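Local atomic coordinates of Baccell_00875 (Bacteroides cellulosilyticus DSM 14838, PDB entry 5NO8), a protein that probably acts as a polysaccharide lyase that removes the rhamnose caps, linked to glucuronic acid, from complex arabinogalactan proteins. Residues A[348-353]-A[411-416]; A[399-404]-A[679-684]; A[372-377]-A[652-657]; A[423-428]-A[456-461]. All blocks are in the same frame, centred on the assembly; numbering follows the deposited sequence.

Contact 1. Residues A[348-353]-A[411-416]; sequences FIRTRQ and DPELKQ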
loop_
_atom_site.group_PDB
_atom_site.type_symbol
_atom_site.label_atom_id
_atom_site.label_comp_id
_atom_site.label_asym_id
_atom_site.label_seq_id
_atom_site.Cartn_x
_atom_site.Cartn_y
_atom_site.Cartn_z
ATOM N N PHE A 348 -3.741 -19.106 17.114
ATOM C CA PHE A 348 -4.066 -17.902 17.880
ATOM C C PHE A 348 -5.510 -17.460 17.652
ATOM O O PHE A 348 -6.197 -17.085 18.616
ATOM C CB PHE A 348 -3.103 -16.758 17.546
ATOM C CG PHE A 348 -3.109 -15.655 18.562
ATOM C CD1 PHE A 348 -4.071 -14.649 18.502
ATOM C CD2 PHE A 348 -2.148 -15.585 19.556
ATOM C CE1 PHE A 348 -4.110 -13.634 19.442
ATOM C CE2 PHE A 348 -2.173 -14.557 20.500
ATOM C CZ PHE A 348 -3.159 -13.589 20.453
ATOM N N ILE A 349 -5.951 -17.471 16.396
ATOM C CA ILE A 349 -7.316 -17.077 16.062
ATOM C C ILE A 349 -8.302 -17.974 16.827
ATOM O O ILE A 349 -9.200 -17.480 17.531
ATOM C CB ILE A 349 -7.592 -17.141 14.566
ATOM C CG1 ILE A 349 -6.822 -16.033 13.840
ATOM C CG2 ILE A 349 -9.095 -16.987 14.289
ATOM C CD1 ILE A 349 -6.709 -16.211 12.355
ATOM N N ARG A 350 -8.083 -19.280 16.732
ATOM C CA ARG A 350 -8.956 -20.223 17.420
ATOM C C ARG A 350 -8.920 -20.083 18.935
ATOM O O ARG A 350 -9.975 -20.043 19.582
ATOM C CB ARG A 350 -8.629 -21.667 17.018
ATOM C CG ARG A 350 -9.595 -22.688 17.628
ATOM C CD ARG A 350 -9.274 -24.097 17.197
ATOM N NE ARG A 350 -7.984 -24.584 17.675
ATOM C CZ ARG A 350 -7.705 -24.966 18.927
ATOM N NH1 ARG A 350 -8.600 -24.909 19.914
ATOM N NH2 ARG A 350 -6.492 -25.415 19.202
ATOM N N THR A 351 -7.735 -20.022 19.517
ATOM C CA THR A 351 -7.601 -20.063 20.973
ATOM C C THR A 351 -7.776 -18.739 21.716
ATOM O O THR A 351 -7.990 -18.752 22.912
ATOM C CB THR A 351 -6.277 -20.704 21.407
ATOM O OG1 THR A 351 -5.161 -19.903 20.996
ATOM C CG2 THR A 351 -6.189 -22.114 20.846
ATOM N N ARG A 352 -7.661 -17.613 21.009
ATOM C CA ARG A 352 -7.709 -16.278 21.623
ATOM C C ARG A 352 -8.751 -15.356 21.000
ATOM O O ARG A 352 -9.224 -14.454 21.681
ATOM C CB ARG A 352 -6.331 -15.577 21.544
ATOM C CG ARG A 352 -5.161 -16.321 22.178
ATOM C CD ARG A 352 -5.356 -16.545 23.678
ATOM N NE ARG A 352 -5.237 -15.326 24.485
ATOM C CZ ARG A 352 -6.239 -14.600 25.019
ATOM N NH1 ARG A 352 -7.532 -14.889 24.831
ATOM N NH2 ARG A 352 -5.943 -13.531 25.755
ATOM N N GLN A 353 -9.099 -15.534 19.728
ATOM C CA GLN A 353 -9.961 -14.554 19.052
ATOM C C GLN A 353 -11.368 -15.068 18.746
ATOM O O GLN A 353 -12.144 -14.351 18.125
ATOM C CB GLN A 353 -9.294 -14.013 17.777
ATOM C CG GLN A 353 -7.911 -13.408 18.028
ATOM C CD GLN A 353 -7.392 -12.500 16.923
ATOM O OE1 GLN A 353 -6.171 -12.435 16.712
ATOM N NE2 GLN A 353 -8.290 -11.744 16.257
ATOM N N ASP A 411 -7.059 -30.523 10.823
ATOM C CA ASP A 411 -7.119 -30.348 12.271
ATOM C C ASP A 411 -8.581 -30.349 12.764
ATOM O O ASP A 411 -9.350 -29.428 12.459
ATOM C CB ASP A 411 -6.422 -29.022 12.623
ATOM C CG ASP A 411 -6.358 -28.731 14.089
ATOM O OD1 ASP A 411 -6.929 -29.487 14.904
ATOM O OD2 ASP A 411 -5.733 -27.688 14.431
ATOM N N PRO A 412 -8.962 -31.364 13.553
ATOM C CA PRO A 412 -10.350 -31.464 14.014
ATOM C C PRO A 412 -10.799 -30.302 14.896
ATOM O O PRO A 412 -11.976 -29.956 14.870
ATOM C CB PRO A 412 -10.376 -32.782 14.813
ATOM C CG PRO A 412 -9.106 -33.482 14.463
ATOM C CD PRO A 412 -8.113 -32.429 14.132
ATOM N N GLU A 413 -9.876 -29.682 15.626
ATOM C CA GLU A 413 -10.201 -28.512 16.446
ATOM C C GLU A 413 -10.633 -27.337 15.579
ATOM O O GLU A 413 -11.507 -26.567 15.990
ATOM C CB GLU A 413 -9.024 -28.075 17.324
ATOM C CG GLU A 413 -8.885 -28.854 18.607
ATOM C CD GLU A 413 -8.556 -30.295 18.365
ATOM O OE1 GLU A 413 -7.500 -30.589 17.741
ATOM O OE2 GLU A 413 -9.364 -31.138 18.793
ATOM N N LEU A 414 -9.999 -27.175 14.410
ATOM C CA LEU A 414 -10.430 -26.164 13.449
ATOM C C LEU A 414 -11.835 -26.451 12.944
ATOM O O LEU A 414 -12.650 -25.531 12.835
ATOM C CB LEU A 414 -9.482 -26.068 12.250
ATOM C CG LEU A 414 -8.054 -25.586 12.533
ATOM C CD1 LEU A 414 -7.296 -25.362 11.236
ATOM C CD2 LEU A 414 -8.077 -24.314 13.375
ATOM N N LYS A 415 -12.098 -27.705 12.568
ATOM C CA LYS A 415 -13.426 -28.072 12.078
ATOM C C LYS A 415 -14.485 -27.721 13.109
ATOM O O LYS A 415 -15.502 -27.136 12.754
ATOM C CB LYS A 415 -13.512 -29.557 11.721
ATOM C CG LYS A 415 -14.872 -29.968 11.193
ATOM C CD LYS A 415 -14.774 -31.235 10.366
ATOM C CE LYS A 415 -16.162 -31.722 9.980
ATOM N NZ LYS A 415 -16.063 -33.009 9.246
ATOM N N GLN A 416 -14.246 -28.061 14.374
ATOM C CA GLN A 416 -15.227 -27.787 15.438
ATOM C C GLN A 416 -15.411 -26.301 15.673
ATOM O O GLN A 416 -16.524 -25.825 15.854
ATOM C CB GLN A 416 -14.869 -28.501 16.754
ATOM C CG GLN A 416 -15.152 -30.002 16.718
ATOM C CD GLN A 416 -16.509 -30.336 16.078
ATOM O OE1 GLN A 416 -17.554 -29.852 16.536
ATOM N NE2 GLN A 416 -16.489 -31.113 14.979
#
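Arg350 lays its guanidinium against the aliphatic base of Glu413: CB of Glu413 sits over the centre of one face, 3.7 Å from CZ of Arg350. The opposite face carries Thr351 CG2, nearer the rim, and the flat group is held between the two. Leu414 CD2 comes in at the guanidinium edge, 4.0 Å from Arg350 CD, and the same CD lies 3.5 Å from Glu413 O. The arginine chain runs straight out to CD and then bends (chi3 65°), which turns the head across Glu413. Behind this shell, Asp411 is the N-cap of helix 412-429, its OD1 accepting from Glu413 N at 3.0 Å from above the carboxylate plane. Arg350 NE, 5.0 Å from Asp411 OD2, is covered and has no hydrogen-bond partner in the model. The end of helix 338-352 thus meets the start of helix 412-429 through aliphatic carbon laid over the guanidinium face, and the opposite charges probably attract only at long range, without a salt bridge.

Contact 2. Residues A[399-404]-A[679-684]; sequences GVLLVK and DQDWAL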
loop_
_atom_site.group_PDB
_atom_site.type_symbol
_atom_site.label_atom_id
_atom_site.label_comp_id
_atom_site.label_asym_id
_atom_site.label_seq_id
_atom_site.Cartn_x
_atom_site.Cartn_y
_atom_site.Cartn_z
ATOM N N GLY A 399 -12.672 -16.799 9.397
ATOM C CA GLY A 399 -13.289 -18.087 9.068
ATOM C C GLY A 399 -12.788 -18.671 7.765
ATOM O O GLY A 399 -12.536 -19.873 7.654
ATOM N N VAL A 400 -12.626 -17.843 6.745
ATOM C CA VAL A 400 -12.189 -18.332 5.457
ATOM C C VAL A 400 -10.741 -18.862 5.591
ATOM O O VAL A 400 -10.397 -19.921 5.047
ATOM C CB VAL A 400 -12.326 -17.262 4.365
ATOM C CG1 VAL A 400 -11.808 -17.765 3.035
ATOM C CG2 VAL A 400 -13.795 -16.833 4.235
ATOM N N LEU A 401 -9.913 -18.146 6.348
ATOM C CA LEU A 401 -8.559 -18.624 6.579
ATOM C C LEU A 401 -8.573 -19.994 7.292
ATOM O O LEU A 401 -7.848 -20.926 6.870
ATOM C CB LEU A 401 -7.763 -17.659 7.449
ATOM C CG LEU A 401 -6.368 -18.148 7.847
ATOM C CD1 LEU A 401 -5.540 -18.492 6.622
ATOM C CD2 LEU A 401 -5.675 -17.102 8.703
ATOM N N LEU A 402 -9.330 -20.095 8.387
ATOM C CA LEU A 402 -9.353 -21.367 9.130
ATOM C C LEU A 402 -9.843 -22.545 8.285
ATOM O O LEU A 402 -9.309 -23.650 8.433
ATOM C CB LEU A 402 -10.089 -21.275 10.440
ATOM C CG LEU A 402 -9.250 -20.870 11.650
ATOM C CD1 LEU A 402 -8.473 -19.571 11.478
ATOM C CD2 LEU A 402 -10.113 -20.820 12.893
ATOM N N VAL A 403 -10.799 -22.311 7.378
ATOM C CA VAL A 403 -11.187 -23.362 6.416
ATOM C C VAL A 403 -10.022 -23.781 5.531
ATOM O O VAL A 403 -9.779 -24.971 5.349
ATOM C CB VAL A 403 -12.341 -22.948 5.469
ATOM C CG1 VAL A 403 -12.609 -24.066 4.468
ATOM C CG2 VAL A 403 -13.580 -22.633 6.257
ATOM N N LYS A 404 -9.313 -22.818 4.938
ATOM C CA LYS A 404 -8.244 -23.166 4.021
ATOM C C LYS A 404 -7.169 -23.956 4.778
ATOM O O LYS A 404 -6.669 -24.947 4.267
ATOM C CB LYS A 404 -7.662 -21.938 3.322
ATOM C CG LYS A 404 -8.645 -21.337 2.339
ATOM C CD LYS A 404 -8.020 -20.264 1.482
ATOM C CE LYS A 404 -9.071 -19.637 0.583
ATOM N NZ LYS A 404 -8.418 -18.812 -0.454
ATOM N N ASP A 679 -8.826 -7.217 10.562
ATOM C CA ASP A 679 -9.263 -7.830 9.320
ATOM C C ASP A 679 -8.149 -8.410 8.415
ATOM O O ASP A 679 -8.419 -8.922 7.335
ATOM C CB ASP A 679 -10.162 -6.822 8.524
ATOM C CG ASP A 679 -9.594 -5.394 8.429
ATOM O OD1 ASP A 679 -8.724 -4.954 9.241
ATOM O OD2 ASP A 679 -10.042 -4.684 7.481
ATOM N N GLN A 680 -6.903 -8.327 8.871
ATOM C CA GLN A 680 -5.724 -8.675 8.077
ATOM C C GLN A 680 -5.596 -10.142 7.703
ATOM O O GLN A 680 -4.776 -10.457 6.850
ATOM C CB GLN A 680 -4.405 -8.241 8.770
ATOM C CG GLN A 680 -4.027 -9.057 10.010
ATOM C CD GLN A 680 -5.065 -9.002 11.101
ATOM O OE1 GLN A 680 -5.538 -10.056 11.654
ATOM N NE2 GLN A 680 -5.438 -7.795 11.444
ATOM N N ASP A 681 -6.396 -11.021 8.287
ATOM C CA ASP A 681 -6.242 -12.450 7.983
ATOM C C ASP A 681 -6.614 -12.790 6.546
ATOM O O ASP A 681 -6.170 -13.803 6.015
ATOM C CB ASP A 681 -6.949 -13.286 9.030
ATOM C CG ASP A 681 -6.294 -13.124 10.381
ATOM O OD1 ASP A 681 -5.050 -13.282 10.456
ATOM O OD2 ASP A 681 -6.969 -12.779 11.362
ATOM N N TRP A 682 -7.355 -11.906 5.865
ATOM C CA TRP A 682 -7.465 -12.004 4.411
ATOM C C TRP A 682 -6.127 -12.102 3.658
ATOM O O TRP A 682 -6.053 -12.695 2.591
ATOM C CB TRP A 682 -8.285 -10.825 3.818
ATOM C CG TRP A 682 -9.724 -10.875 4.155
ATOM C CD1 TRP A 682 -10.380 -10.091 5.039
ATOM C CD2 TRP A 682 -10.702 -11.774 3.609
ATOM N NE1 TRP A 682 -11.715 -10.429 5.085
ATOM C CE2 TRP A 682 -11.936 -11.471 4.228
ATOM C CE3 TRP A 682 -10.644 -12.824 2.693
ATOM C CZ2 TRP A 682 -13.120 -12.183 3.942
ATOM C CZ3 TRP A 682 -11.828 -13.543 2.410
ATOM C CH2 TRP A 682 -13.049 -13.186 3.027
ATOM N N ALA A 683 -5.059 -11.498 4.186
ATOM C CA ALA A 683 -3.782 -11.634 3.505
ATOM C C ALA A 683 -3.361 -13.097 3.411
ATOM O O ALA A 683 -2.785 -13.495 2.407
ATOM C CB ALA A 683 -2.709 -10.784 4.164
ATOM N N LEU A 684 -3.657 -13.887 4.434
ATOM C CA LEU A 684 -3.302 -15.310 4.414
ATOM C C LEU A 684 -4.298 -16.119 3.578
ATOM O O LEU A 684 -3.929 -17.089 2.937
ATOM C CB LEU A 684 -3.171 -15.855 5.824
ATOM C CG LEU A 684 -2.009 -15.296 6.645
ATOM C CD1 LEU A 684 -2.029 -15.929 8.034
ATOM C CD2 LEU A 684 -0.675 -15.488 5.942
#
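The Trp682 indole is met obliquely by Val400, whose CG2 comes to 3.9 Å from CH2 at the far end of the six-membered ring. The rings of Trp453 and Trp614 also meet this indole at inclined angles, and its NE1 is hydrogen-bonded to Glu394 O, which fixes the tryptophan at its other end. This is helix-to-helix packing in the helical domain, consistent with the (alpha/alpha) toroid of many polysaccharide lyases: helix 396-409 lies against the start of the C-terminal helix 682-692. Val400 places CG2 beside its own backbone N, opposite the carbonyl carbon, and that branch is the one that finds the indole. Leu401 packs next to it, with chi1 at 175° carrying both methyls to Leu684. CD1 of Leu401 lies 3.6 Å from Leu684 CB, and CD2 of Leu401 is 3.9 Å from Leu684 CD1. An alanine in place of Leu401 would probably open a gap beside Leu684 and Ile349, and take one apolar neighbour from the Asp681 methylene. The carboxylate of Asp681 is turned to Arg345, in a salt bridge from OD1 to NE. Its methylene is what faces Leu401, with Asp681 CB 4.0 Å from Leu401 CD2.

Contact 3. Residues A[372-377]-A[652-657]; sequences EGDSIY and DGKASC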
loop_
_atom_site.group_PDB
_atom_site.type_symbol
_atom_site.label_atom_id
_atom_site.label_comp_id
_atom_site.label_asym_id
_atom_site.label_seq_id
_atom_site.Cartn_x
_atom_site.Cartn_y
_atom_site.Cartn_z
ATOM N N GLU A 372 -2.199 -5.231 22.794
ATOM C CA GLU A 372 -1.655 -4.593 24.015
ATOM C C GLU A 372 -2.318 -5.108 25.296
ATOM O O GLU A 372 -1.641 -5.348 26.287
ATOM C CB GLU A 372 -1.767 -3.071 23.935
ATOM C CG GLU A 372 -0.873 -2.486 22.859
ATOM C CD GLU A 372 -1.042 -0.971 22.645
ATOM O OE1 GLU A 372 -2.164 -0.417 22.809
ATOM O OE2 GLU A 372 -0.029 -0.342 22.257
ATOM N N GLY A 373 -3.633 -5.270 25.265
ATOM C CA GLY A 373 -4.403 -5.758 26.413
ATOM C C GLY A 373 -4.493 -7.273 26.501
ATOM O O GLY A 373 -4.932 -7.794 27.522
ATOM N N ASP A 374 -4.101 -7.977 25.439
ATOM C CA ASP A 374 -4.255 -9.435 25.343
ATOM C C ASP A 374 -5.712 -9.862 25.614
ATOM O O ASP A 374 -5.983 -10.726 26.467
ATOM C CB ASP A 374 -3.260 -10.155 26.282
ATOM C CG ASP A 374 -1.816 -10.000 25.833
ATOM O OD1 ASP A 374 -1.498 -10.350 24.685
ATOM O OD2 ASP A 374 -0.993 -9.529 26.629
ATOM N N SER A 375 -6.644 -9.244 24.890
ATOM C CA SER A 375 -8.069 -9.511 25.066
ATOM C C SER A 375 -8.841 -9.217 23.806
ATOM O O SER A 375 -8.461 -8.325 23.034
ATOM C CB SER A 375 -8.639 -8.671 26.222
ATOM O OG SER A 375 -8.389 -7.299 26.006
ATOM N N ILE A 376 -9.920 -9.960 23.594
ATOM C CA ILE A 376 -10.882 -9.649 22.544
ATOM C C ILE A 376 -11.431 -8.231 22.774
ATOM O O ILE A 376 -11.692 -7.836 23.921
ATOM C CB ILE A 376 -12.029 -10.683 22.492
ATOM C CG1 ILE A 376 -11.533 -11.982 21.850
ATOM C CG2 ILE A 376 -13.190 -10.197 21.625
ATOM C CD1 ILE A 376 -12.443 -13.169 22.036
ATOM N N TYR A 377 -11.536 -7.456 21.687
ATOM C CA TYR A 377 -12.152 -6.133 21.727
ATOM C C TYR A 377 -13.657 -6.262 21.529
ATOM O O TYR A 377 -14.132 -6.694 20.474
ATOM C CB TYR A 377 -11.567 -5.199 20.667
ATOM C CG TYR A 377 -12.164 -3.803 20.749
ATOM C CD1 TYR A 377 -11.948 -2.997 21.864
ATOM C CD2 TYR A 377 -12.960 -3.302 19.714
ATOM C CE1 TYR A 377 -12.519 -1.721 21.954
ATOM C CE2 TYR A 377 -13.527 -2.028 19.787
ATOM C CZ TYR A 377 -13.293 -1.237 20.904
ATOM O OH TYR A 377 -13.864 0.025 20.977
ATOM N N ASP A 652 4.520 -15.148 17.586
ATOM C CA ASP A 652 3.657 -15.659 18.659
ATOM C C ASP A 652 2.214 -15.865 18.229
ATOM O O ASP A 652 1.371 -16.100 19.081
ATOM C CB ASP A 652 3.734 -14.732 19.891
ATOM C CG ASP A 652 3.370 -13.273 19.573
ATOM O OD1 ASP A 652 3.088 -12.933 18.391
ATOM O OD2 ASP A 652 3.423 -12.444 20.516
ATOM N N GLY A 653 1.918 -15.715 16.938
ATOM C CA GLY A 653 0.583 -15.900 16.417
ATOM C C GLY A 653 -0.253 -14.643 16.367
ATOM O O GLY A 653 -1.340 -14.681 15.829
ATOM N N LYS A 654 0.234 -13.545 16.954
ATOM C CA LYS A 654 -0.486 -12.264 16.905
ATOM C C LYS A 654 -0.389 -11.703 15.481
ATOM O O LYS A 654 0.448 -12.133 14.667
ATOM C CB LYS A 654 0.084 -11.279 17.923
ATOM C CG LYS A 654 -0.292 -11.626 19.350
ATOM C CD LYS A 654 0.385 -10.699 20.365
ATOM C CE LYS A 654 -0.176 -10.885 21.773
ATOM N NZ LYS A 654 0.414 -9.908 22.727
ATOM N N ALA A 655 -1.249 -10.736 15.175
ATOM C CA ALA A 655 -1.245 -10.116 13.878
ATOM C C ALA A 655 -1.620 -8.640 14.019
ATOM O O ALA A 655 -2.168 -8.231 15.050
ATOM C CB ALA A 655 -2.208 -10.808 12.950
ATOM N N SER A 656 -1.337 -7.889 12.974
ATOM C CA SER A 656 -1.658 -6.453 12.950
ATOM C C SER A 656 -2.500 -6.077 11.733
ATOM O O SER A 656 -2.224 -6.513 10.622
ATOM C CB SER A 656 -0.367 -5.635 12.960
ATOM O OG SER A 656 -0.661 -4.258 12.765
ATOM N N CYS A 657 -3.464 -5.176 11.948
ATOM C CA CYS A 657 -4.339 -4.715 10.870
ATOM C C CYS A 657 -3.704 -3.735 9.894
ATOM O O CYS A 657 -4.266 -3.529 8.827
ATOM C CB CYS A 657 -5.644 -4.129 11.432
ATOM S SG CYS A 657 -5.444 -2.598 12.321
#
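Asp374 stands at positive backbone angles (phi 53°, psi 53°) and Lys654 in an extended conformation, and their CA atoms are the nearest between the two segments, 9.7 Å apart. Asp374 and Ser375 both face Asp370, a G1 beta bulge. On the other side, Asp652 OD1 accepts from Lys654 N at 3.3 Å, an Asx turn that spans Gly653, whose positive phi of 92° suits glycine. Across the gap the Lys654 side chain runs extended beyond CG (chi2 to chi4 all near 180°) and crosses the Asp374 side chain at about a right angle. Asp374 OD1 takes NZ of Lys654 on its syn lone pair in a 2.8 Å salt bridge. Asn371 O accepts from the same NZ, so the ammonium links Asn371 and Asp374 in the loop between strands 369-370 and 375-376. A methionine in place of Lys654 would probably leave the Asp374 carboxylate without its charged mate and Asn371 O without this donor. The pair lies at the surface: strand 375-376 is an outermost strand of the small antiparallel sheet, next to 369-370, while the lysine side chain packs on Phe348 of helix 338-352, and segment 652-657 leads toward strand 659-660 at the other border of the sheet.

Contact 4. Residues A[423-428]-A[456-461]; sequences DFVRRK and ELYFQM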
loop_
_atom_site.group_PDB
_atom_site.type_symbol
_atom_site.label_atom_id
_atom_site.label_comp_id
_atom_site.label_asym_id
_atom_site.label_seq_id
_atom_site.Cartn_x
_atom_site.Cartn_y
_atom_site.Cartn_z
ATOM N N ASP A 423 -22.411 -21.422 12.148
ATOM C CA ASP A 423 -23.682 -21.269 12.849
ATOM C C ASP A 423 -23.924 -19.875 13.364
ATOM O O ASP A 423 -25.025 -19.346 13.208
ATOM C CB ASP A 423 -23.791 -22.246 14.001
ATOM C CG ASP A 423 -24.746 -23.327 13.691
ATOM O OD1 ASP A 423 -24.373 -24.263 12.953
ATOM O OD2 ASP A 423 -25.903 -23.181 14.122
ATOM N N PHE A 424 -22.927 -19.289 14.022
ATOM C CA PHE A 424 -23.011 -17.889 14.422
ATOM C C PHE A 424 -23.352 -16.989 13.230
ATOM O O PHE A 424 -24.236 -16.142 13.333
ATOM C CB PHE A 424 -21.716 -17.398 15.109
ATOM C CG PHE A 424 -21.526 -15.905 15.033
ATOM C CD1 PHE A 424 -22.221 -15.052 15.896
ATOM C CD2 PHE A 424 -20.677 -15.340 14.071
ATOM C CE1 PHE A 424 -22.054 -13.670 15.815
ATOM C CE2 PHE A 424 -20.523 -13.963 13.976
ATOM C CZ PHE A 424 -21.206 -13.126 14.850
ATOM N N VAL A 425 -22.667 -17.179 12.102
ATOM C CA VAL A 425 -22.910 -16.340 10.936
ATOM C C VAL A 425 -24.357 -16.510 10.418
ATOM O O VAL A 425 -25.065 -15.512 10.170
ATOM C CB VAL A 425 -21.909 -16.626 9.807
ATOM C CG1 VAL A 425 -22.248 -15.845 8.549
ATOM C CG2 VAL A 425 -20.492 -16.278 10.278
ATOM N N ARG A 426 -24.751 -17.759 10.208
ATOM C CA ARG A 426 -26.062 -18.061 9.633
ATOM C C ARG A 426 -27.203 -17.589 10.530
ATOM O O ARG A 426 -28.167 -16.991 10.044
ATOM C CB ARG A 426 -26.176 -19.568 9.336
ATOM C CG ARG A 426 -27.496 -20.018 8.745
ATOM C CD ARG A 426 -27.738 -19.499 7.334
ATOM N NE ARG A 426 -29.160 -19.663 6.983
ATOM C CZ ARG A 426 -30.032 -18.683 6.705
ATOM N NH1 ARG A 426 -29.672 -17.394 6.646
ATOM N NH2 ARG A 426 -31.298 -19.013 6.431
ATOM N N ARG A 427 -27.081 -17.833 11.827
ATOM C CA ARG A 427 -28.169 -17.555 12.762
ATOM C C ARG A 427 -28.172 -16.130 13.281
ATOM O O ARG A 427 -29.241 -15.566 13.449
ATOM C CB ARG A 427 -28.132 -18.519 13.946
ATOM C CG ARG A 427 -28.385 -19.958 13.558
ATOM C CD ARG A 427 -28.117 -20.884 14.735
ATOM N NE ARG A 427 -28.368 -22.274 14.358
ATOM C CZ ARG A 427 -28.145 -23.336 15.134
ATOM N NH1 ARG A 427 -27.625 -23.200 16.359
ATOM N NH2 ARG A 427 -28.401 -24.554 14.656
ATOM N N LYS A 428 -26.997 -15.554 13.556
ATOM C CA LYS A 428 -26.918 -14.226 14.180
ATOM C C LYS A 428 -26.655 -13.071 13.214
ATOM O O LYS A 428 -27.128 -11.960 13.460
ATOM C CB LYS A 428 -25.874 -14.202 15.281
ATOM C CG LYS A 428 -26.130 -15.197 16.401
ATOM C CD LYS A 428 -27.287 -14.739 17.292
ATOM C CE LYS A 428 -27.385 -15.578 18.556
ATOM N NZ LYS A 428 -27.669 -17.008 18.224
ATOM N N GLU A 456 -18.516 -16.806 0.439
ATOM C CA GLU A 456 -17.246 -17.508 0.371
ATOM C C GLU A 456 -17.161 -18.475 1.525
ATOM O O GLU A 456 -16.858 -19.636 1.304
ATOM C CB GLU A 456 -16.055 -16.542 0.411
ATOM C CG GLU A 456 -14.708 -17.236 0.613
ATOM C CD GLU A 456 -13.747 -17.202 -0.557
ATOM O OE1 GLU A 456 -13.860 -16.344 -1.470
ATOM O OE2 GLU A 456 -12.811 -18.049 -0.541
ATOM N N LEU A 457 -17.440 -18.020 2.737
ATOM C CA LEU A 457 -17.369 -18.903 3.899
ATOM C C LEU A 457 -18.217 -20.154 3.675
ATOM O O LEU A 457 -17.747 -21.286 3.878
ATOM C CB LEU A 457 -17.768 -18.209 5.194
ATOM C CG LEU A 457 -17.842 -19.117 6.424
ATOM C CD1 LEU A 457 -16.457 -19.602 6.857
ATOM C CD2 LEU A 457 -18.535 -18.468 7.588
ATOM N N TYR A 458 -19.460 -19.957 3.233
ATOM C CA TYR A 458 -20.367 -21.103 3.071
ATOM C C TYR A 458 -19.881 -22.081 2.019
ATOM O O TYR A 458 -19.868 -23.287 2.275
ATOM C CB TYR A 458 -21.824 -20.643 2.793
ATOM C CG TYR A 458 -22.521 -19.889 3.900
ATOM C CD1 TYR A 458 -22.186 -20.038 5.232
ATOM C CD2 TYR A 458 -23.590 -19.033 3.602
ATOM C CE1 TYR A 458 -22.857 -19.349 6.232
ATOM C CE2 TYR A 458 -24.270 -18.353 4.586
ATOM C CZ TYR A 458 -23.914 -18.504 5.890
ATOM O OH TYR A 458 -24.580 -17.822 6.869
ATOM N N PHE A 459 -19.433 -21.606 0.862
ATOM C CA PHE A 459 -18.921 -22.506 -0.151
ATOM C C PHE A 459 -17.671 -23.265 0.340
ATOM O O PHE A 459 -17.528 -24.462 0.068
ATOM C CB PHE A 459 -18.607 -21.790 -1.449
ATOM C CG PHE A 459 -19.813 -21.208 -2.159
ATOM C CD1 PHE A 459 -20.918 -21.995 -2.474
ATOM C CD2 PHE A 459 -19.811 -19.874 -2.570
ATOM C CE1 PHE A 459 -22.001 -21.451 -3.165
ATOM C CE2 PHE A 459 -20.889 -19.323 -3.240
ATOM C CZ PHE A 459 -21.984 -20.121 -3.552
ATOM N N GLN A 460 -16.813 -22.590 1.098
ATOM C CA GLN A 460 -15.645 -23.266 1.695
ATOM C C GLN A 460 -16.085 -24.335 2.709
ATOM O O GLN A 460 -15.492 -25.420 2.769
ATOM C CB GLN A 460 -14.731 -22.248 2.383
ATOM C CG GLN A 460 -14.124 -21.201 1.460
ATOM C CD GLN A 460 -12.998 -21.715 0.598
ATOM O OE1 GLN A 460 -12.718 -22.917 0.556
ATOM N NE2 GLN A 460 -12.354 -20.798 -0.135
ATOM N N MET A 461 -17.088 -24.011 3.523
ATOM C CA MET A 461 -17.650 -24.961 4.497
ATOM C C MET A 461 -18.262 -26.216 3.863
ATOM O O MET A 461 -18.273 -27.274 4.506
ATOM C CB MET A 461 -18.651 -24.295 5.430
ATOM C CG MET A 461 -18.063 -23.346 6.461
ATOM S SD MET A 461 -16.936 -24.127 7.605
ATOM C CE MET A 461 -17.991 -25.211 8.603
#
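Tyr458 reaches across from helix 448-465 with its phenol end on Val425 and Arg426. Its OH lies 3.1 Å from Arg426 CA and 3.4 Å from Arg426 CB, and 3.5 Å from Val425 CG1, which reaches the ring obliquely. Although Arg426 N is 3.3 Å from the same OH, the angle is poor and no bond forms; the hydroxyl is hydrogen-bonded to Gln430 OE1 instead. With CG1 anti to the backbone N (chi1 175°), Val425 sends that branch to the tyrosine and the other to the neighbouring residue, CG2 lying 4.0 Å from Leu457 CD2. The guanidinium of Arg426 stands nearly upright to the tyrosine ring, planes 81° apart, and turns to the loop beyond its helix: NH1 hydrogen-bonds to Thr431 O and Gln430 OE1, NH2 to Asp432 O. Gln430 OE1 therefore joins both side chains. The segment axes approach to 11.4 Å, with 131° between their N-to-C directions, placing helix 412-429 against helix 448-465, with helix 469-485 flanking Tyr458 and helix 396-409 touching Leu457.

How the contacts relate
From the N terminus, helix 338-352 opens contact 1, strand 375-376 opens contact 3, and helix 396-409 opens contact 2. Contact 1 then closes on helix 412-429, crossing both of the others. Contact 4 follows in series, joining that same helix to 448-465 in a short local closure that falls wholly within the spans of contacts 2 and 3. Those two wait for the C-terminal part: contact 3 closes at 652-657 and contact 2 at 679-684, so they cross as well. Contact 2 brings the last helix back onto helix 396-409, and contact 3 ties the loop before strand 659-660 to the edge of the small sheet at 375-376. Ile349, from contact 1, packs on Leu401 and Asp681 of contact 2.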